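PDB 2RAU: putative esterase from Sulfolobus solfataricus P2, which is probably an alpha/beta-hydrolase with lipase or esterase activity and binds calcium, its natural substrate not being established. Local coordinates for residues I78-Y81 and R82-I85; T98-Y101 and R102-V106; Y259-K262 and E263-F266; G328-D331 and V332-G335. One frame throughout, in Å; residues are numbered along the deposited sequence. Where two conformers were deposited one is given.

Interaction 1 (I78-Y81 and R82-I85)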
loop_
_atom_site.group_PDB
_atom_site.type_symbol
_atom_site.label_atom_id
_atom_site.label_comp_id
_atom_site.label_asym_id
_atom_site.label_seq_id
_atom_site.Cartn_x
_atom_site.Cartn_y
_atom_site.Cartn_z
ATOM N N ILE A 78 -14.270 6.940 8.970
ATOM C CA ILE A 78 -13.880 8.309 8.637
ATOM C C ILE A 78 -12.392 8.455 8.873
ATOM O O ILE A 78 -11.926 8.257 9.988
ATOM C CB ILE A 78 -14.623 9.338 9.476
ATOM C CG1 ILE A 78 -16.139 9.225 9.206
ATOM C CG2 ILE A 78 -14.105 10.778 9.156
ATOM C CD1 ILE A 78 -16.974 9.853 10.245
ATOM N N PRO A 79 -11.626 8.790 7.833
ATOM C CA PRO A 79 -10.182 8.898 8.046
ATOM C C PRO A 79 -9.762 10.032 8.957
ATOM O O PRO A 79 -10.351 11.113 8.938
ATOM C CB PRO A 79 -9.621 9.199 6.634
ATOM C CG PRO A 79 -10.747 9.107 5.698
ATOM C CD PRO A 79 -12.024 9.052 6.438
ATOM N N ASP A 80 -8.728 9.753 9.737
ATOM C CA ASP A 80 -8.123 10.696 10.651
ATOM C C ASP A 80 -6.761 11.033 10.060
ATOM O O ASP A 80 -5.926 10.148 9.919
ATOM C CB ASP A 80 -7.963 10.031 12.003
ATOM C CG ASP A 80 -7.443 10.938 13.061
ATOM O OD1 ASP A 80 -6.908 12.034 12.780
ATOM O OD2 ASP A 80 -7.556 10.523 14.233
ATOM N N TYR A 81 -6.522 12.297 9.760
ATOM C CA TYR A 81 -5.227 12.720 9.167
ATOM C C TYR A 81 -4.021 12.356 10.062
ATOM O O TYR A 81 -2.930 12.128 9.580
ATOM C CB TYR A 81 -5.188 14.240 8.828
ATOM C CG TYR A 81 -4.802 15.115 9.995
ATOM C CD1 TYR A 81 -3.468 15.412 10.262
ATOM C CD2 TYR A 81 -5.761 15.566 10.877
ATOM C CE1 TYR A 81 -3.116 16.176 11.349
ATOM C CE2 TYR A 81 -5.421 16.305 11.980
ATOM C CZ TYR A 81 -4.103 16.623 12.206
ATOM O OH TYR A 81 -3.800 17.369 13.312
ATOM N N ARG A 82 -4.223 12.276 11.363
ATOM C CA ARG A 82 -3.150 11.902 12.257
ATOM C C ARG A 82 -2.709 10.456 12.037
ATOM O O ARG A 82 -1.542 10.127 12.256
ATOM C CB ARG A 82 -3.576 12.106 13.701
ATOM C CG ARG A 82 -3.715 13.598 14.050
ATOM C CD ARG A 82 -4.346 13.834 15.410
ATOM N NE ARG A 82 -5.669 13.247 15.411
ATOM C CZ ARG A 82 -6.442 13.116 16.493
ATOM N NH1 ARG A 82 -6.028 13.567 17.671
ATOM N NH2 ARG A 82 -7.642 12.537 16.409
ATOM N N LYS A 83 -3.628 9.637 11.547
ATOM C CA LYS A 83 -3.419 8.201 11.392
ATOM C C LYS A 83 -3.169 7.790 9.945
ATOM O O LYS A 83 -3.135 6.592 9.648
ATOM C CB LYS A 83 -4.664 7.421 11.877
ATOM C CG LYS A 83 -5.067 7.627 13.297
ATOM C CD LYS A 83 -6.304 6.772 13.599
ATOM C CE LYS A 83 -6.890 7.007 14.924
ATOM N NZ LYS A 83 -8.101 6.157 15.071
ATOM N N SER A 84 -2.971 8.767 9.046
ATOM C CA SER A 84 -2.841 8.495 7.621
ATOM C C SER A 84 -1.671 9.276 7.047
ATOM O O SER A 84 -1.692 10.487 7.046
ATOM C CB SER A 84 -4.145 8.850 6.914
ATOM O OG SER A 84 -3.943 8.890 5.529
ATOM N N ILE A 85 -0.637 8.568 6.590
ATOM C CA ILE A 85 0.563 9.236 6.050
ATOM C C ILE A 85 0.185 10.203 4.921
ATOM O O ILE A 85 0.746 11.299 4.838
ATOM C CB ILE A 85 1.686 8.216 5.655
ATOM C CG1 ILE A 85 3.028 8.910 5.388
ATOM C CG2 ILE A 85 1.322 7.328 4.478
ATOM C CD1 ILE A 85 3.477 9.845 6.422
HETATM O O HOH W 1 -10.168 8.573 14.302
#
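Asp80 and Arg82 clasp each other in the short 3-10 turn that precedes helix 85-91 of this probable alpha/beta-hydrolase. The tight part lies round the carboxylate. Because Asp80 CG stands anti to the backbone N (chi1 -176°), the carboxylate turns back over the start of the turn. There Asp80 OD1 accepts two N-H groups. The backbone N of Arg82 reaches Asp80 OD1 from above the carboxylate plane at 3.0 Å. Arg82 NE meets the syn lone pair of Asp80 OD1 at 3.2 Å, in the guanidinium plane and almost straight (174°). Arg82 NH2 adds a more tilted bond to Asp80 OD2, so the guanidinium of Arg82, the exposed residue of the contact, grips side-on with two nitrogens, one to each oxygen. In the backbone, Lys83 N donates to Asp80 O at 2.9 Å, the i to i+3 bond of the turn. The Tyr81 ring is part of the same packing, since Arg82 CG sits over one face, 3.8 Å from the Tyr81 ring centroid, and Arg91 makes a cation-pi contact with that ring.

The looser side, with its water, belongs to Lys83. Its extended chain passes the carboxylate, with Lys83 CE 3.6 Å from Asp80 OD2, but the ammonium goes on to a salt bridge with Asp264. Between the two side chains lies a water that donates to Asp80 OD2 at 3.3 Å and takes a weak bond from Lys83 NZ.

Interaction 2 (T98-Y101 and R102-V106)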
loop_
_atom_site.group_PDB
_atom_site.type_symbol
_atom_site.label_atom_id
_atom_site.label_comp_id
_atom_site.label_asym_id
_atom_site.label_seq_id
_atom_site.Cartn_x
_atom_site.Cartn_y
_atom_site.Cartn_z
ATOM N N THR A 98 -0.989 8.980 -4.960
ATOM C CA THR A 98 -0.990 7.552 -4.737
ATOM C C THR A 98 -1.797 6.869 -5.854
ATOM O O THR A 98 -2.779 7.394 -6.334
ATOM C CB THR A 98 -1.461 7.179 -3.298
ATOM O OG1 THR A 98 -1.384 5.752 -3.111
ATOM C CG2 THR A 98 -2.894 7.726 -2.992
ATOM N N ILE A 99 -1.361 5.669 -6.195
ATOM C CA ILE A 99 -1.779 4.908 -7.381
ATOM C C ILE A 99 -2.717 3.759 -7.021
ATOM O O ILE A 99 -2.526 3.079 -5.986
ATOM C CB ILE A 99 -0.508 4.351 -8.097
ATOM C CG1 ILE A 99 -0.887 3.569 -9.363
ATOM C CG2 ILE A 99 0.350 3.493 -7.146
ATOM C CD1 ILE A 99 0.339 3.056 -10.290
ATOM N N ASP A 100 -3.767 3.629 -7.844
ATOM C CA ASP A 100 -4.623 2.479 -7.886
ATOM C C ASP A 100 -4.059 1.555 -8.975
ATOM O O ASP A 100 -4.011 1.904 -10.156
ATOM C CB ASP A 100 -6.047 2.811 -8.214
ATOM C CG ASP A 100 -6.692 3.718 -7.200
ATOM O OD1 ASP A 100 -6.454 3.529 -5.996
ATOM O OD2 ASP A 100 -7.510 4.574 -7.581
ATOM N N TYR A 101 -3.553 0.410 -8.549
ATOM C CA TYR A 101 -3.032 -0.578 -9.461
ATOM C C TYR A 101 -4.192 -1.202 -10.218
ATOM O O TYR A 101 -5.344 -1.024 -9.836
ATOM C CB TYR A 101 -2.370 -1.699 -8.706
ATOM C CG TYR A 101 -1.216 -1.305 -7.831
ATOM C CD1 TYR A 101 -0.122 -0.598 -8.351
ATOM C CD2 TYR A 101 -1.184 -1.681 -6.500
ATOM C CE1 TYR A 101 0.967 -0.269 -7.544
ATOM C CE2 TYR A 101 -0.106 -1.376 -5.694
ATOM C CZ TYR A 101 0.978 -0.678 -6.210
ATOM O OH TYR A 101 2.034 -0.404 -5.363
ATOM N N ARG A 102 -3.876 -2.012 -11.222
ATOM C CA ARG A 102 -4.905 -2.678 -12.034
ATOM C C ARG A 102 -5.842 -3.566 -11.207
ATOM O O ARG A 102 -7.011 -3.806 -11.592
ATOM C CB ARG A 102 -4.253 -3.465 -13.178
ATOM C CG ARG A 102 -3.398 -2.592 -14.098
ATOM C CD ARG A 102 -2.845 -3.375 -15.230
ATOM N NE ARG A 102 -1.810 -2.619 -15.916
ATOM C CZ ARG A 102 -1.503 -2.728 -17.207
ATOM N NH1 ARG A 102 -2.142 -3.542 -18.019
ATOM N NH2 ARG A 102 -0.550 -1.971 -17.691
ATOM N N THR A 103 -5.316 -4.073 -10.103
ATOM C CA THR A 103 -6.064 -4.885 -9.117
ATOM C C THR A 103 -7.290 -4.146 -8.589
ATOM O O THR A 103 -8.276 -4.757 -8.203
ATOM C CB THR A 103 -5.139 -5.301 -7.949
ATOM O OG1 THR A 103 -4.430 -4.130 -7.503
ATOM C CG2 THR A 103 -4.230 -6.441 -8.375
ATOM N N HIS A 104 -7.256 -2.807 -8.648
ATOM C CA HIS A 104 -8.347 -2.014 -8.195
ATOM C C HIS A 104 -9.547 -1.969 -9.146
ATOM O O HIS A 104 -10.554 -1.357 -8.808
ATOM C CB HIS A 104 -7.909 -0.607 -7.872
ATOM C CG HIS A 104 -8.805 0.108 -6.925
ATOM N ND1 HIS A 104 -9.247 -0.450 -5.729
ATOM C CD2 HIS A 104 -9.311 1.368 -6.960
ATOM C CE1 HIS A 104 -10.004 0.437 -5.101
ATOM N NE2 HIS A 104 -10.052 1.549 -5.825
ATOM N N TYR A 105 -9.445 -2.667 -10.273
ATOM C CA TYR A 105 -10.502 -2.708 -11.287
ATOM C C TYR A 105 -11.012 -4.131 -11.528
ATOM O O TYR A 105 -11.924 -4.332 -12.349
ATOM C CB TYR A 105 -10.003 -2.054 -12.589
ATOM C CG TYR A 105 -9.836 -0.579 -12.345
ATOM C CD1 TYR A 105 -10.919 0.240 -12.427
ATOM C CD2 TYR A 105 -8.612 -0.044 -11.938
ATOM C CE1 TYR A 105 -10.817 1.543 -12.105
ATOM C CE2 TYR A 105 -8.506 1.248 -11.601
ATOM C CZ TYR A 105 -9.617 2.048 -11.713
ATOM O OH TYR A 105 -9.588 3.388 -11.433
ATOM N N VAL A 106 -10.522 -5.087 -10.744
ATOM C CA VAL A 106 -10.959 -6.511 -10.876
ATOM C C VAL A 106 -12.311 -6.764 -10.133
ATOM O O VAL A 106 -12.446 -6.463 -8.947
ATOM C CB VAL A 106 -9.836 -7.455 -10.353
ATOM C CG1 VAL A 106 -10.278 -8.991 -10.392
ATOM C CG2 VAL A 106 -8.539 -7.230 -11.136
#
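The first shell joins Asp100 and Tyr101, where strand 94-100 ends, to His104 in the short 3-10 segment 102-105. Its one hydrogen bond across the stretch runs from His104 N to Tyr101 O, 2.9 Å long with an angle of 160° at the hydrogen. Tyr105 N repeats the i to i+3 pattern on Arg102 O at 3.0 Å.

The side chains meet without a bond of their own. A chi1 of -157° turns the His104 imidazole back toward the strand end until His104 CD2 comes 3.5 Å from Asp100 CG. Carboxylate and ring are inclined at 37°, and it is a carbon of the ring that comes nearest the acid. Beyond the carbonyl, Thr103 OG1 lies at the edge of the Tyr101 ring, 3.4 Å from Tyr101 CB, the two side chains running alongside each other.

Outside this shell the polar ends are fixed by other partners. His104 is held at both nitrogens, by Asp273 and Glu64, while the Asp100 carboxylate is hydrogen-bonded to His41, Ser39 and the backbone N of Glu64. Arg102 reaches away to Asp129 and Asp36, and Tyr101 OH bonds to Pro57 O.

Such a buried polar turn, set at the carboxyl end of a strand parallel to its neighbour 52-56, fits the alpha/beta-hydrolase fold, whose functional loops leave the carboxyl ends of the strands.

Interaction 3 (Y259-K262 and E263-F266)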
loop_
_atom_site.group_PDB
_atom_site.type_symbol
_atom_site.label_atom_id
_atom_site.label_comp_id
_atom_site.label_asym_id
_atom_site.label_seq_id
_atom_site.Cartn_x
_atom_site.Cartn_y
_atom_site.Cartn_z
ATOM N N TYR A 259 -0.971 -0.655 20.905
ATOM C CA TYR A 259 -2.377 -0.885 21.293
ATOM C C TYR A 259 -3.323 -0.815 20.118
ATOM O O TYR A 259 -4.214 0.036 20.047
ATOM C CB TYR A 259 -2.838 0.112 22.384
ATOM C CG TYR A 259 -1.953 0.291 23.614
ATOM C CD1 TYR A 259 -1.888 -0.690 24.627
ATOM C CD2 TYR A 259 -1.212 1.461 23.821
ATOM C CE1 TYR A 259 -1.091 -0.520 25.757
ATOM C CE2 TYR A 259 -0.418 1.618 24.960
ATOM C CZ TYR A 259 -0.365 0.621 25.920
ATOM O OH TYR A 259 0.400 0.778 27.026
ATOM N N SER A 260 -3.108 -1.715 19.174
ATOM C CA SER A 260 -3.893 -1.777 17.939
ATOM C C SER A 260 -5.374 -1.829 18.283
ATOM O O SER A 260 -5.783 -2.611 19.174
ATOM C CB SER A 260 -3.488 -3.002 17.117
ATOM O OG SER A 260 -2.086 -3.107 17.060
ATOM N N LYS A 261 -6.166 -1.050 17.558
ATOM C CA LYS A 261 -7.634 -0.963 17.757
ATOM C C LYS A 261 -8.407 -1.512 16.623
ATOM O O LYS A 261 -8.049 -1.315 15.477
ATOM C CB LYS A 261 -7.996 0.481 17.915
ATOM C CG LYS A 261 -7.355 1.174 19.121
ATOM C CD LYS A 261 -7.924 0.667 20.415
ATOM C CE LYS A 261 -7.480 1.488 21.581
ATOM N NZ LYS A 261 -6.063 1.297 21.860
ATOM N N LYS A 262 -9.483 -2.214 16.929
ATOM C CA LYS A 262 -10.399 -2.706 15.872
ATOM C C LYS A 262 -10.935 -1.605 14.985
ATOM O O LYS A 262 -11.177 -1.821 13.792
ATOM C CB LYS A 262 -11.564 -3.522 16.455
ATOM C CG LYS A 262 -12.582 -2.760 17.262
ATOM C CD LYS A 262 -13.605 -3.712 17.872
ATOM C CE LYS A 262 -14.770 -2.980 18.530
ATOM N NZ LYS A 262 -14.290 -2.294 19.716
ATOM N N GLU A 263 -11.145 -0.425 15.561
ATOM C CA GLU A 263 -11.661 0.730 14.831
ATOM C C GLU A 263 -10.731 1.185 13.706
ATOM O O GLU A 263 -11.181 1.794 12.717
ATOM C CB GLU A 263 -11.913 1.906 15.784
ATOM C CG GLU A 263 -13.052 1.705 16.777
ATOM C CD GLU A 263 -12.728 0.819 17.938
ATOM O OE1 GLU A 263 -11.562 0.597 18.312
ATOM O OE2 GLU A 263 -13.695 0.366 18.506
ATOM N N ASP A 264 -9.446 0.893 13.878
ATOM C CA ASP A 264 -8.407 1.162 12.861
ATOM C C ASP A 264 -8.203 -0.049 11.937
ATOM O O ASP A 264 -8.141 0.102 10.708
ATOM C CB ASP A 264 -7.076 1.549 13.521
ATOM C CG ASP A 264 -7.189 2.822 14.352
ATOM O OD1 ASP A 264 -7.983 3.714 13.965
ATOM O OD2 ASP A 264 -6.507 2.943 15.396
HETATM N N MSE A 265 -8.158 -1.239 12.509
HETATM C CA MSE A 265 -7.756 -2.452 11.761
HETATM C C MSE A 265 -8.853 -2.983 10.866
HETATM O O MSE A 265 -8.595 -3.401 9.737
HETATM C CB MSE A 265 -7.298 -3.578 12.663
HETATM C CG MSE A 265 -6.063 -3.291 13.524
HETATM SE SE MSE A 265 -4.526 -3.143 12.323
HETATM C CE MSE A 265 -3.557 -1.847 13.425
ATOM N N PHE A 266 -10.055 -3.038 11.408
ATOM C CA PHE A 266 -11.166 -3.674 10.660
ATOM C C PHE A 266 -11.478 -2.912 9.348
ATOM O O PHE A 266 -11.735 -3.571 8.322
ATOM C CB PHE A 266 -12.404 -3.897 11.555
ATOM C CG PHE A 266 -12.240 -5.039 12.610
ATOM C CD1 PHE A 266 -10.998 -5.644 12.885
ATOM C CD2 PHE A 266 -13.315 -5.398 13.408
ATOM C CE1 PHE A 266 -10.875 -6.599 13.866
ATOM C CE2 PHE A 266 -13.181 -6.359 14.380
ATOM C CZ PHE A 266 -11.979 -6.976 14.585
HETATM O O HOH W 2 -4.837 1.121 16.173
HETATM O O HOH W 3 -11.444 -0.985 20.513
#
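Lys262 and Phe266 meet one helical turn apart, and the lysine can be followed outward from this contact. Lys262 CB sits over the centre of one face of the Phe266 ring, 3.8 Å from the centroid and only 7° off the ring normal, a CH-pi contact of clear geometry. The next carbon lies between the backbone N and the carbonyl carbon (chi1 69°), which carries the chain across the Glu263 side chain, Lys262 CG being 3.5 Å from Glu263 OE2. Lys262 CD passes Glu263 OE2 at 4.1 Å, and after this nearly extended run Lys262 CE is again 3.5 Å from Glu263 OE2. A bend at the last torsion finally sets Lys262 NZ 3.0 Å from Glu263 OE2, on the syn side but 28° out of the carboxylate plane, as a salt bridge. A water accepts a weak bond from Lys262 NZ and donates to Glu263 OE1, closing a bridge on the exposed side.

The backbone supplies the frame for this. Lys261 O accepts from both Asp264 N and Met265 N, the latter at 3.0 Å, and Lys262 O takes Phe266 N at 2.9 Å. A further water links Lys261 N to Asp264 OD2, while Asp264 OD1 makes a salt bridge with Lys83. On the buried side, Met265 (selenomethionine) places CE against Ser260 CB, and the Phe266 ring meets Trp219 edge-to-face.

This is the start of helix 262-270 and the residues leading into it, with Lys261 at the N-cap position: an amphipathic helix start, Glu263 to solvent, the Lys262 chain along Pro226 and Leu223, and Phe266 packed against helices 218-224 and 238-248.

Interaction 4 (G328-D331 and V332-G335)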
loop_
_atom_site.group_PDB
_atom_site.type_symbol
_atom_site.label_atom_id
_atom_site.label_comp_id
_atom_site.label_asym_id
_atom_site.label_seq_id
_atom_site.Cartn_x
_atom_site.Cartn_y
_atom_site.Cartn_z
ATOM N N GLY A 328 3.149 -4.279 15.155
ATOM C CA GLY A 328 2.867 -5.194 14.077
ATOM C C GLY A 328 2.901 -4.427 12.760
ATOM O O GLY A 328 2.994 -3.198 12.730
ATOM N N HIS A 329 2.790 -5.167 11.665
ATOM C CA HIS A 329 2.869 -4.615 10.318
ATOM C C HIS A 329 1.908 -3.474 10.074
ATOM O O HIS A 329 2.295 -2.368 9.630
ATOM C CB HIS A 329 2.637 -5.763 9.319
ATOM C CG HIS A 329 2.939 -5.418 7.893
ATOM N ND1 HIS A 329 4.098 -4.776 7.503
ATOM C CD2 HIS A 329 2.266 -5.710 6.753
ATOM C CE1 HIS A 329 4.110 -4.664 6.185
ATOM N NE2 HIS A 329 3.010 -5.219 5.707
ATOM N N LEU A 330 0.631 -3.720 10.357
ATOM C CA LEU A 330 -0.380 -2.729 10.071
ATOM C C LEU A 330 -0.353 -1.524 10.970
ATOM O O LEU A 330 -0.929 -0.507 10.593
ATOM C CB LEU A 330 -1.757 -3.347 10.030
ATOM C CG LEU A 330 -2.013 -4.471 8.991
ATOM C CD1 LEU A 330 -3.435 -5.020 9.146
ATOM C CD2 LEU A 330 -1.796 -3.969 7.585
ATOM N N ASP A 331 0.277 -1.640 12.139
ATOM C CA ASP A 331 0.434 -0.475 13.061
ATOM C C ASP A 331 1.300 0.642 12.451
ATOM O O ASP A 331 1.223 1.793 12.864
ATOM C CB ASP A 331 1.067 -0.903 14.401
ATOM C CG ASP A 331 0.168 -1.819 15.207
ATOM O OD1 ASP A 331 -1.007 -1.425 15.462
ATOM O OD2 ASP A 331 0.669 -2.918 15.591
ATOM N N VAL A 332 2.130 0.287 11.478
ATOM C CA VAL A 332 2.955 1.266 10.743
ATOM C C VAL A 332 2.105 2.313 9.987
ATOM O O VAL A 332 2.500 3.478 9.837
ATOM C CB VAL A 332 3.957 0.532 9.803
ATOM C CG1 VAL A 332 4.874 1.555 9.076
ATOM C CG2 VAL A 332 4.820 -0.470 10.643
ATOM N N TYR A 333 0.898 1.910 9.614
ATOM C CA TYR A 333 -0.010 2.646 8.731
ATOM C C TYR A 333 -1.233 3.289 9.373
ATOM O O TYR A 333 -1.943 4.027 8.733
ATOM C CB TYR A 333 -0.492 1.697 7.613
ATOM C CG TYR A 333 0.614 0.863 7.042
ATOM C CD1 TYR A 333 1.733 1.457 6.487
ATOM C CD2 TYR A 333 0.534 -0.513 7.029
ATOM C CE1 TYR A 333 2.795 0.685 6.006
ATOM C CE2 TYR A 333 1.567 -1.284 6.552
ATOM C CZ TYR A 333 2.695 -0.676 6.042
ATOM O OH TYR A 333 3.725 -1.447 5.564
ATOM N N THR A 334 -1.492 3.007 10.647
ATOM C CA THR A 334 -2.691 3.484 11.306
ATOM C C THR A 334 -2.510 3.492 12.830
ATOM O O THR A 334 -1.458 3.041 13.347
ATOM C CB THR A 334 -3.946 2.625 10.948
ATOM O OG1 THR A 334 -5.119 3.306 11.407
ATOM C CG2 THR A 334 -3.840 1.178 11.571
ATOM N N GLY A 335 -3.483 4.090 13.536
ATOM C CA GLY A 335 -3.487 4.152 14.981
ATOM C C GLY A 335 -2.935 5.447 15.494
ATOM O O GLY A 335 -2.064 6.031 14.876
HETATM O O HOH W 4 -2.343 0.881 15.104
#
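With chi1 at -169° in His329 and -44° in Tyr333, the two side chains are brought together ring to ring in the turn that follows strand 320-324. This is the loop that carries the histidine in alpha/beta-hydrolases, and His329 probably serves as the triad base here: its NE2 bonds to Ser152 and its ND1 to Asp177.

The rings form a T-shaped pair. The edge of Tyr333 is directed at one face of His329, with planes at 81° and centroids 5.5 Å apart; the closest atoms are Tyr333 OH and His329 CE1 at 3.3 Å. The hydroxyl itself is engaged with Leu176 O, which fixes the tyrosine from its far end. Val332 CB lies over the centre of one face of the Tyr333 ring, while Leu330 CD2 packs against Tyr333 CD2 at 4.2 Å.

Two i to i+3 bonds coil the backbone: Val332 N to His329 O and Tyr333 N to Leu330 O, each 3.2 Å. Asp331 ties the ends of the turn together. Asp331 OD2 uses its anti lone pair to accept Gly328 N at 2.9 Å, and Asp331 OD1 makes a probable hydrogen bond with Ser260. A water completes the closure, donating to Asp331 OD1 at 2.7 Å and to Thr334 O at 2.9 Å.

In the fold
Interaction 1 is a surface turn, interaction 3 a half-buried helix start, and interactions 2 and 4 lie in the interior, on opposite sides of the chain's centre. Their chemistry follows: salt bridges with bridging water in 1 and 3, a partnered polar network in 2, a ring pair beside the probable triad in 4. Interactions 1, 3 and 4 form one cluster: a salt bridge joins 1 to 3, a probable hydrogen bond joins 3 to 4, and 1 and 4 touch by packing alone. Interaction 2 stands apart, its nearest atoms about 8 Å from interaction 1.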